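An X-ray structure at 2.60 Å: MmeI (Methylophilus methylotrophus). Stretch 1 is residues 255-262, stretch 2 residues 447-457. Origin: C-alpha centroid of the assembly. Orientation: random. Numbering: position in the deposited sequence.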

ATOM      1  N   PRO A 255     -32.718  10.822  24.492  1.00 30.83           N
ATOM      2  CA  PRO A 255     -33.409   9.550  24.253  1.00 28.42           C
ATOM      3  C   PRO A 255     -32.618   8.390  24.820  1.00 24.21           C
ATOM      4  O   PRO A 255     -31.423   8.497  25.092  1.00 31.46           O
ATOM      5  CB  PRO A 255     -33.469   9.469  22.725  1.00 22.10           C
ATOM      6  CG  PRO A 255     -32.175  10.193  22.290  1.00 23.48           C
ATOM      7  CD  PRO A 255     -31.987  11.303  23.296  1.00 30.00           C
ATOM      8  N   TYR A 256     -33.300   7.262  24.950  1.00 26.35           N
ATOM      9  CA  TYR A 256     -32.642   5.983  25.204  1.00 30.92           C
ATOM     10  C   TYR A 256     -31.980   5.467  23.921  1.00 30.27           C
ATOM     11  O   TYR A 256     -32.617   5.415  22.856  1.00 31.93           O
ATOM     12  CB  TYR A 256     -33.682   4.997  25.752  1.00 25.83           C
ATOM     13  CG  TYR A 256     -33.295   3.531  25.790  1.00 33.55           C
ATOM     14  CD1 TYR A 256     -32.269   3.070  26.618  1.00 32.81           C
ATOM     15  CD2 TYR A 256     -33.989   2.591  25.025  1.00 34.35           C
ATOM     16  CE1 TYR A 256     -31.927   1.712  26.653  1.00 34.86           C
ATOM     17  CE2 TYR A 256     -33.656   1.239  25.054  1.00 33.94           C
ATOM     18  CZ  TYR A 256     -32.629   0.796  25.869  1.00 35.74           C
ATOM     19  OH  TYR A 256     -32.303  -0.562  25.883  1.00 28.12           O
ATOM     20  N   ILE A 257     -30.694   5.101  24.008  1.00 26.14           N
ATOM     21  CA  ILE A 257     -29.916   4.691  22.837  1.00 28.72           C
ATOM     22  C   ILE A 257     -29.492   3.215  22.914  1.00 31.65           C
ATOM     23  O   ILE A 257     -29.657   2.461  21.948  1.00 31.96           O
ATOM     24  CB  ILE A 257     -28.692   5.613  22.641  1.00 32.09           C
ATOM     25  CG1 ILE A 257     -29.141   7.068  22.547  1.00 30.66           C
ATOM     26  CG2 ILE A 257     -27.938   5.243  21.384  1.00 29.50           C
ATOM     27  CD1 ILE A 257     -29.698   7.403  21.170  1.00 31.10           C
ATOM     28  N   ASN A 258     -28.879   2.810  24.024  1.00 27.44           N
ATOM     29  CA  ASN A 258     -28.554   1.406  24.368  1.00 27.01           C
ATOM     30  C   ASN A 258     -27.539   0.861  23.375  1.00 30.85           C
ATOM     31  O   ASN A 258     -26.573   1.555  23.022  1.00 31.42           O
ATOM     32  CB  ASN A 258     -29.774   0.577  24.433  1.00 32.62           C
ATOM     33  CG  ASN A 258     -29.511  -0.820  24.987  1.00 55.39           C
ATOM     34  OD1 ASN A 258     -30.354  -1.709  24.812  1.00 77.15           O
ATOM     35  ND2 ASN A 258     -28.349  -1.023  25.676  1.00 59.45           N
ATOM     36  N   GLY A 259     -27.711  -0.384  22.925  1.00 32.94           N
ATOM     37  CA  GLY A 259     -26.717  -0.940  22.028  1.00 38.53           C
ATOM     38  C   GLY A 259     -25.399  -1.208  22.730  1.00 34.42           C
ATOM     39  O   GLY A 259     -25.133  -0.599  23.768  1.00 32.01           O
ATOM     40  N   LYS A 260     -24.562  -2.101  22.178  1.00 38.87           N
ATOM     41  CA  LYS A 260     -23.200  -2.325  22.681  1.00 36.44           C
ATOM     42  C   LYS A 260     -22.429  -1.030  22.945  1.00 33.44           C
ATOM     43  O   LYS A 260     -21.420  -1.044  23.656  1.00 38.96           O
ATOM     44  CB  LYS A 260     -22.431  -3.189  21.672  1.00 39.95           C
ATOM     45  CG  LYS A 260     -21.159  -3.849  22.203  1.00 53.17           C
ATOM     46  CD  LYS A 260     -20.368  -4.461  21.050  1.00 62.51           C
ATOM     47  CE  LYS A 260     -18.940  -4.779  21.467  1.00 78.86           C
ATOM     48  NZ  LYS A 260     -18.095  -5.230  20.323  1.00 75.48           N
ATOM     49  N   LEU A 261     -22.883   0.089  22.397  1.00 36.59           N
ATOM     50  CA  LEU A 261     -22.156   1.343  22.518  1.00 33.20           C
ATOM     51  C   LEU A 261     -22.307   1.964  23.889  1.00 27.77           C
ATOM     52  O   LEU A 261     -21.395   2.663  24.327  1.00 32.96           O
ATOM     53  CB  LEU A 261     -22.621   2.334  21.441  1.00 34.38           C
ATOM     54  CG  LEU A 261     -22.164   3.804  21.464  1.00 37.20           C
ATOM     55  CD1 LEU A 261     -20.654   3.929  21.392  1.00 31.39           C
ATOM     56  CD2 LEU A 261     -22.808   4.592  20.330  1.00 31.74           C
ATOM     57  N   PHE A 262     -23.412   1.731  24.599  1.00 27.43           N
ATOM     58  CA  PHE A 262     -23.626   2.441  25.860  1.00 29.68           C
ATOM     59  C   PHE A 262     -23.767   1.520  27.073  1.00 33.43           C
ATOM     60  O   PHE A 262     -24.079   2.000  28.184  1.00 26.88           O
ATOM     61  CB  PHE A 262     -24.836   3.374  25.729  1.00 28.28           C
ATOM     62  CG  PHE A 262     -24.517   4.634  24.985  1.00 31.72           C
ATOM     63  CD1 PHE A 262     -23.854   5.672  25.621  1.00 28.48           C
ATOM     64  CD2 PHE A 262     -24.812   4.758  23.631  1.00 31.50           C
ATOM     65  CE1 PHE A 262     -23.514   6.840  24.928  1.00 34.24           C
ATOM     66  CE2 PHE A 262     -24.471   5.917  22.932  1.00 33.20           C
ATOM     67  CZ  PHE A 262     -23.816   6.961  23.584  1.00 31.02           C
ATOM     68  N   ARG A 447     -33.496   3.929  13.379  1.00 35.53           N
ATOM     69  CA  ARG A 447     -33.195   2.729  14.136  1.00 30.28           C
ATOM     70  C   ARG A 447     -32.540   3.093  15.464  1.00 33.18           C
ATOM     71  O   ARG A 447     -31.385   2.726  15.731  1.00 30.16           O
ATOM     72  CB  ARG A 447     -32.324   1.783  13.310  1.00 28.23           C
ATOM     73  CG  ARG A 447     -33.082   1.095  12.215  1.00 28.38           C
ATOM     74  CD  ARG A 447     -32.135   0.522  11.198  1.00 33.46           C
ATOM     75  NE  ARG A 447     -32.735  -0.605  10.485  1.00 37.10           N
ATOM     76  CZ  ARG A 447     -32.293  -1.076   9.321  1.00 38.96           C
ATOM     77  NH1 ARG A 447     -31.248  -0.508   8.719  1.00 37.77           N
ATOM     78  NH2 ARG A 447     -32.895  -2.114   8.752  1.00 34.51           N
ATOM     79  N   ILE A 448     -33.299   3.798  16.300  1.00 33.12           N
ATOM     80  CA  ILE A 448     -32.913   4.123  17.667  1.00 33.75           C
ATOM     81  C   ILE A 448     -33.993   3.598  18.602  1.00 34.37           C
ATOM     82  O   ILE A 448     -35.172   3.876  18.383  1.00 32.16           O
ATOM     83  CB  ILE A 448     -32.726   5.635  17.882  1.00 35.94           C
ATOM     84  CG1 ILE A 448     -31.738   6.195  16.846  1.00 30.86           C
ATOM     85  CG2 ILE A 448     -32.257   5.916  19.310  1.00 31.70           C
ATOM     86  CD1 ILE A 448     -30.367   5.619  16.955  1.00 26.16           C
ATOM     87  N   PRO A 449     -33.645   2.875  19.679  1.00 40.01           N
ATOM     88  CA  PRO A 449     -32.300   2.543  20.129  1.00 35.44           C
ATOM     89  C   PRO A 449     -31.581   1.522  19.243  1.00 36.69           C
ATOM     90  O   PRO A 449     -32.180   0.846  18.397  1.00 32.02           O
ATOM     91  CB  PRO A 449     -32.555   1.966  21.533  1.00 33.56           C
ATOM     92  CG  PRO A 449     -33.859   1.376  21.426  1.00 30.51           C
ATOM     93  CD  PRO A 449     -34.649   2.351  20.615  1.00 34.36           C
ATOM     94  N   LEU A 450     -30.282   1.400  19.494  1.00 36.25           N
ATOM     95  CA  LEU A 450     -29.400   0.577  18.682  1.00 36.38           C
ATOM     96  C   LEU A 450     -29.650  -0.892  18.996  1.00 32.92           C
ATOM     97  O   LEU A 450     -29.140  -1.426  19.981  1.00 42.54           O
ATOM     98  CB  LEU A 450     -27.953   0.984  18.948  1.00 37.39           C
ATOM     99  CG  LEU A 450     -27.678   2.452  18.590  1.00 35.75           C
ATOM    100  CD1 LEU A 450     -26.317   2.930  19.084  1.00 29.20           C
ATOM    101  CD2 LEU A 450     -27.808   2.663  17.068  1.00 27.35           C
ATOM    102  N   LYS A 451     -30.439  -1.562  18.162  1.00 31.03           N
ATOM    103  CA  LYS A 451     -30.704  -2.982  18.357  1.00 38.32           C
ATOM    104  C   LYS A 451     -29.850  -3.894  17.479  1.00 37.62           C
ATOM    105  O   LYS A 451     -29.720  -5.081  17.789  1.00 46.70           O
ATOM    106  CB  LYS A 451     -32.189  -3.280  18.117  1.00 32.14           C
ATOM    107  N   SER A 452     -29.272  -3.383  16.402  1.00 39.60           N
ATOM    108  CA  SER A 452     -28.459  -4.168  15.488  1.00 30.78           C
ATOM    109  C   SER A 452     -27.003  -3.793  15.709  1.00 32.24           C
ATOM    110  O   SER A 452     -26.681  -2.625  15.959  1.00 30.97           O
ATOM    111  CB  SER A 452     -28.876  -3.889  14.035  1.00 36.94           C
ATOM    112  OG  SER A 452     -28.771  -5.047  13.214  1.00 37.49           O
ATOM    113  N   THR A 453     -26.114  -4.782  15.669  1.00 27.41           N
ATOM    114  CA  THR A 453     -24.736  -4.415  15.891  1.00 32.93           C
ATOM    115  C   THR A 453     -23.808  -5.091  14.885  1.00 35.22           C
ATOM    116  O   THR A 453     -23.980  -6.283  14.563  1.00 32.24           O
ATOM    117  CB  THR A 453     -24.277  -4.729  17.333  1.00 36.49           C
ATOM    118  OG1 THR A 453     -24.026  -6.132  17.477  1.00 42.26           O
ATOM    119  CG2 THR A 453     -25.335  -4.291  18.361  1.00 29.79           C
ATOM    120  N   PRO A 454     -22.841  -4.341  14.354  1.00 29.03           N
ATOM    121  CA  PRO A 454     -21.774  -4.946  13.548  1.00 29.54           C
ATOM    122  C   PRO A 454     -21.002  -5.977  14.350  1.00 33.52           C
ATOM    123  O   PRO A 454     -21.170  -6.134  15.563  1.00 33.80           O
ATOM    124  CB  PRO A 454     -20.869  -3.772  13.182  1.00 26.44           C
ATOM    125  CG  PRO A 454     -21.623  -2.550  13.516  1.00 31.72           C
ATOM    126  CD  PRO A 454     -22.718  -2.882  14.479  1.00 25.59           C
ATOM    127  N   HIS A 455     -20.116  -6.670  13.650  1.00 32.32           N
ATOM    128  CA  HIS A 455     -19.297  -7.722  14.232  1.00 31.02           C
ATOM    129  C   HIS A 455     -17.834  -7.414  13.934  1.00 29.92           C
ATOM    130  O   HIS A 455     -17.170  -8.133  13.174  1.00 28.96           O
ATOM    131  CB  HIS A 455     -19.725  -9.085  13.698  1.00 28.86           C
ATOM    132  CG  HIS A 455     -21.169  -9.400  13.951  1.00 39.18           C
ATOM    133  ND1 HIS A 455     -22.128  -9.357  12.958  1.00 40.64           N
ATOM    134  CD2 HIS A 455     -21.823  -9.753  15.088  1.00 38.56           C
ATOM    135  CE1 HIS A 455     -23.306  -9.675  13.469  1.00 39.88           C
ATOM    136  NE2 HIS A 455     -23.149  -9.917  14.760  1.00 42.79           N
ATOM    137  N   ILE A 456     -17.350  -6.323  14.524  1.00 29.23           N
ATOM    138  CA  ILE A 456     -15.943  -5.940  14.469  1.00 28.86           C
ATOM    139  C   ILE A 456     -15.229  -6.542  15.673  1.00 33.18           C
ATOM    140  O   ILE A 456     -15.592  -6.277  16.826  1.00 28.13           O
ATOM    141  CB  ILE A 456     -15.786  -4.414  14.467  1.00 29.30           C
ATOM    142  CG1 ILE A 456     -16.691  -3.793  13.397  1.00 31.36           C
ATOM    143  CG2 ILE A 456     -14.324  -4.027  14.253  1.00 24.10           C
ATOM    144  CD1 ILE A 456     -16.405  -4.285  12.007  1.00 26.86           C
ATOM    145  N   LEU A 457     -14.212  -7.343  15.411  1.00 29.55           N
ATOM    146  CA  LEU A 457     -13.387  -7.902  16.469  1.00 31.44           C
ATOM    147  C   LEU A 457     -12.051  -7.153  16.558  1.00 35.40           C
ATOM    148  O   LEU A 457     -11.436  -6.826  15.538  1.00 32.00           O
ATOM    149  CB  LEU A 457     -13.143  -9.384  16.208  1.00 30.83           C
ATOM    150  CG  LEU A 457     -12.304 -10.065  17.277  1.00 31.73           C
ATOM    151  CD1 LEU A 457     -13.030  -9.978  18.595  1.00 22.02           C
ATOM    152  CD2 LEU A 457     -12.027 -11.508  16.873  1.00 32.84           C
TER

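Nearly two hundred residues apart in sequence, these two stretches of MmeI meet through one backbone hydrogen bond set among apolar side chains, burying 434 Å² summed over both sides, with Leu450 covered most. Tyr256 leaves its backbone sideways to the other stretch, but its ring reaches Pro449, with CE2 3.6 Å from the proline CG, an apolar contact between the aromatic ring and the compact proline ring. Its hydroxyl OH also makes a weak hydrogen bond of 2.5 Å to OD1 of Asn258.

At Ile257, buried like Gly259 and Leu450, the backbone does the polar work: its O accepts a hydrogen bond from N of Leu450 (2.7 Å, nearly straight at 160°). Although the CA-to-CB bond of Ile257 points away, its CD1 lies 3.5 Å from CG2 of Ile448 and its CG2 3.6 Å from CD1 of Leu450.

Gly259 lies where the chains run close, its CA 3.2 Å from O of Leu450. A CB here would fall 2.6 Å from CB of Leu450, a clash, and the positive phi also favours glycine. The extended, exposed Lys260 has its NZ 4.4 Å from O of Ile456, too far for a hydrogen bond. The CA-to-CB bond of buried Leu261 points toward the partner, and its CD2 comes within 4.1 Å of CD1 of Leu450, whose side chain thus packs against both Ile257 and Leu261.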